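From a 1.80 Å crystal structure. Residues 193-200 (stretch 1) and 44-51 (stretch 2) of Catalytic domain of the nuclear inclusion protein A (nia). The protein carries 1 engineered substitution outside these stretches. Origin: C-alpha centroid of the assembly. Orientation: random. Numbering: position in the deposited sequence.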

# COMPACT_ATOMS: atom_id res chain seq x y z
N ASN A 193 11.45 8.97 8.01
CA ASN A 193 11.69 8.17 9.21
C ASN A 193 10.63 7.10 9.49
O ASN A 193 10.24 6.80 10.65
CB ASN A 193 11.89 9.10 10.40
CG ASN A 193 13.16 9.96 10.24
OD1 ASN A 193 14.08 9.59 9.50
ND2 ASN A 193 13.21 11.12 10.90
N PHE A 194 10.18 6.48 8.41
CA PHE A 194 9.17 5.44 8.55
C PHE A 194 9.71 4.22 9.26
O PHE A 194 8.98 3.59 10.00
CB PHE A 194 8.62 5.09 7.13
CG PHE A 194 7.31 4.32 7.13
CD1 PHE A 194 6.16 4.81 7.73
CD2 PHE A 194 7.26 3.04 6.52
CE1 PHE A 194 4.95 4.08 7.76
CE2 PHE A 194 6.06 2.28 6.53
CZ PHE A 194 4.92 2.77 7.13
N MET A 195 10.98 3.86 9.03
CA MET A 195 11.51 2.67 9.72
C MET A 195 11.47 2.92 11.23
O MET A 195 11.19 2.00 12.01
CB MET A 195 12.94 2.35 9.29
CG MET A 195 13.10 1.90 7.81
SD MET A 195 11.95 0.62 7.35
CE MET A 195 12.44 -0.77 8.46
N GLU A 196 11.75 4.15 11.65
CA GLU A 196 11.69 4.46 13.11
C GLU A 196 10.25 4.18 13.62
O GLU A 196 10.02 3.57 14.67
CB GLU A 196 12.02 5.95 13.37
CG GLU A 196 12.25 6.26 14.88
CD GLU A 196 13.41 5.43 15.40
OE1 GLU A 196 13.37 5.05 16.59
OE2 GLU A 196 14.36 5.13 14.62
N LEU A 197 9.29 4.68 12.87
CA LEU A 197 7.89 4.49 13.28
C LEU A 197 7.53 3.00 13.40
O LEU A 197 6.83 2.62 14.33
CB LEU A 197 6.97 5.19 12.26
CG LEU A 197 5.47 4.96 12.52
CD1 LEU A 197 5.07 5.55 13.92
CD2 LEU A 197 4.71 5.67 11.43
N LEU A 198 7.98 2.16 12.47
CA LEU A 198 7.64 0.75 12.55
C LEU A 198 8.32 -0.02 13.64
O LEU A 198 7.82 -1.06 14.01
CB LEU A 198 7.98 0.00 11.22
CG LEU A 198 7.29 0.54 9.96
CD1 LEU A 198 7.85 -0.24 8.73
CD2 LEU A 198 5.77 0.29 10.00
N THR A 199 9.46 0.49 14.11
CA THR A 199 10.28 -0.22 15.10
C THR A 199 10.42 0.43 16.47
O THR A 199 11.14 -0.09 17.29
CB THR A 199 11.65 -0.39 14.57
OG1 THR A 199 12.19 0.93 14.30
CG2 THR A 199 11.60 -1.16 13.27
N ASN A 200 9.73 1.54 16.71
CA ASN A 200 9.85 2.26 18.00
C ASN A 200 8.45 2.55 18.54
O ASN A 200 7.72 3.45 18.08
CB ASN A 200 10.68 3.57 17.77
CG ASN A 200 10.75 4.47 19.01
OD1 ASN A 200 10.00 4.28 19.96
ND2 ASN A 200 11.64 5.48 18.98
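Stretch 2 (44-51) GFGPFIIT

Stretch 2 lies against stretch 1 through a mainly apolar packing, largely through side chains, of a tight hairpin on a short helix, centred on Leu-198 and held without a single hydrogen bond between the two segments. The contact buries 289 Å² summed over both sides and joins residues at least 144 positions apart in the chain.

Helix 194-199 is defined by backbone bonds such as Leu-198 N to Phe-194 O at 3.0 Å. In stretch 2, Gly-44 and Phe-45 end one strand and residues 48-51 form the next. The type II' turn from Phe-45 to Phe-48 connects them, closed by reciprocal bonds from Phe-48 N to Phe-45 O (2.8 Å) and from Phe-45 N to Phe-48 O (2.9 Å). Gly-46 has phi/psi of 60/-135°, a positive phi that favours glycine; a CB modelled there would clash with Pro-47 CD at 2.4 Å.

The axes of the helix and strand 48-51 approach to 11.6 Å, with a signed crossing angle of 145°, so the second strand runs roughly, but not strictly, antiparallel to the helix. The nearest CA atoms, those of Leu-198 and Phe-45, are 8.1 Å apart, a spacing that leaves room for side chains between the backbones. The CA-to-CB bonds of Phe-45, Phe-48 and Ile-50 point toward stretch 1. Within strand 48-51 this follows the usual alternation, with Ile-49 and Thr-51 out of reach.

Leu-198, whose CA-to-CB bond points toward stretch 2, has the largest covered area, 84 Å², and meets all three of these residues. Its CD1 lies 4.0 Å from the centroid of the Phe-45 ring and only 4° off the ring normal, a CH-pi contact over one face, while Leu-198 CB comes within 3.8 Å of Phe-45 CE1. Leu-198 CD2 packs 3.9 Å from Ile-50 CD1. The backbone also takes part: Leu-198 O is 3.5 Å from Phe-48 CE2, at the edge of that ring and near its plane.

Phe-194 and Met-195 start sideways, but their side-chain ends come nearer to stretch 2. Phe-194, with chi1 in t, brings CE2 to 3.9 Å from Ile-50 CD1, which sits at the edge of its ring. Met-195, with all three chi angles in m, places CE 4.2 Å from Phe-45 CZ. A looser contact is Thr-199 CG2, 4.5 Å from Phe-45 CE1, while Thr-199 OG1 donates to Met-195 O at 2.7 Å within the helix.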

# COMPACT_ATOMS: atom_id res chain seq x y z
N GLY A 44 2.33 -6.47 5.16
CA GLY A 44 2.55 -6.92 6.53
C GLY A 44 3.96 -6.68 7.01
O GLY A 44 4.92 -6.74 6.24
N PHE A 45 4.10 -6.36 8.28
CA PHE A 45 5.41 -6.09 8.89
C PHE A 45 5.23 -6.33 10.39
O PHE A 45 4.54 -5.56 11.10
CB PHE A 45 5.85 -4.64 8.65
CG PHE A 45 7.27 -4.36 9.12
CD1 PHE A 45 7.52 -3.99 10.44
CD2 PHE A 45 8.34 -4.44 8.22
CE1 PHE A 45 8.82 -3.71 10.87
CE2 PHE A 45 9.65 -4.15 8.62
CZ PHE A 45 9.92 -3.77 9.95
N GLY A 46 5.80 -7.41 10.88
CA GLY A 46 5.56 -7.71 12.27
C GLY A 46 4.07 -7.90 12.50
O GLY A 46 3.34 -8.53 11.71
N PRO A 47 3.55 -7.27 13.58
CA PRO A 47 2.13 -7.39 13.92
C PRO A 47 1.29 -6.37 13.16
O PRO A 47 0.07 -6.25 13.38
CB PRO A 47 2.14 -7.10 15.40
CG PRO A 47 3.10 -6.06 15.54
CD PRO A 47 4.26 -6.49 14.61
N PHE A 48 1.94 -5.64 12.25
CA PHE A 48 1.25 -4.57 11.51
C PHE A 48 0.90 -4.88 10.09
O PHE A 48 1.51 -5.76 9.45
CB PHE A 48 2.13 -3.31 11.47
CG PHE A 48 2.69 -2.89 12.82
CD1 PHE A 48 1.83 -2.76 13.93
CD2 PHE A 48 4.04 -2.62 12.99
CE1 PHE A 48 2.33 -2.36 15.19
CE2 PHE A 48 4.57 -2.22 14.24
CZ PHE A 48 3.70 -2.09 15.36
N ILE A 49 -0.10 -4.17 9.57
CA ILE A 49 -0.43 -4.24 8.14
C ILE A 49 -0.47 -2.73 7.73
O ILE A 49 -1.19 -1.93 8.31
CB ILE A 49 -1.80 -4.87 7.86
CG1 ILE A 49 -1.75 -6.36 8.22
CG2 ILE A 49 -2.16 -4.71 6.32
CD1 ILE A 49 -3.03 -7.13 7.79
N ILE A 50 0.33 -2.37 6.75
CA ILE A 50 0.44 -0.97 6.27
C ILE A 50 -0.47 -0.92 5.08
O ILE A 50 -0.34 -1.77 4.19
CB ILE A 50 1.90 -0.65 5.81
CG1 ILE A 50 2.85 -0.71 7.00
CG2 ILE A 50 1.95 0.82 5.19
CD1 ILE A 50 4.23 -1.11 6.65
N THR A 51 -1.40 0.03 5.05
CA THR A 51 -2.36 0.07 3.94
C THR A 51 -2.89 1.50 3.75
O THR A 51 -2.38 2.47 4.38
CB THR A 51 -3.49 -0.96 4.13
OG1 THR A 51 -4.29 -1.02 2.95
CG2 THR A 51 -4.43 -0.59 5.37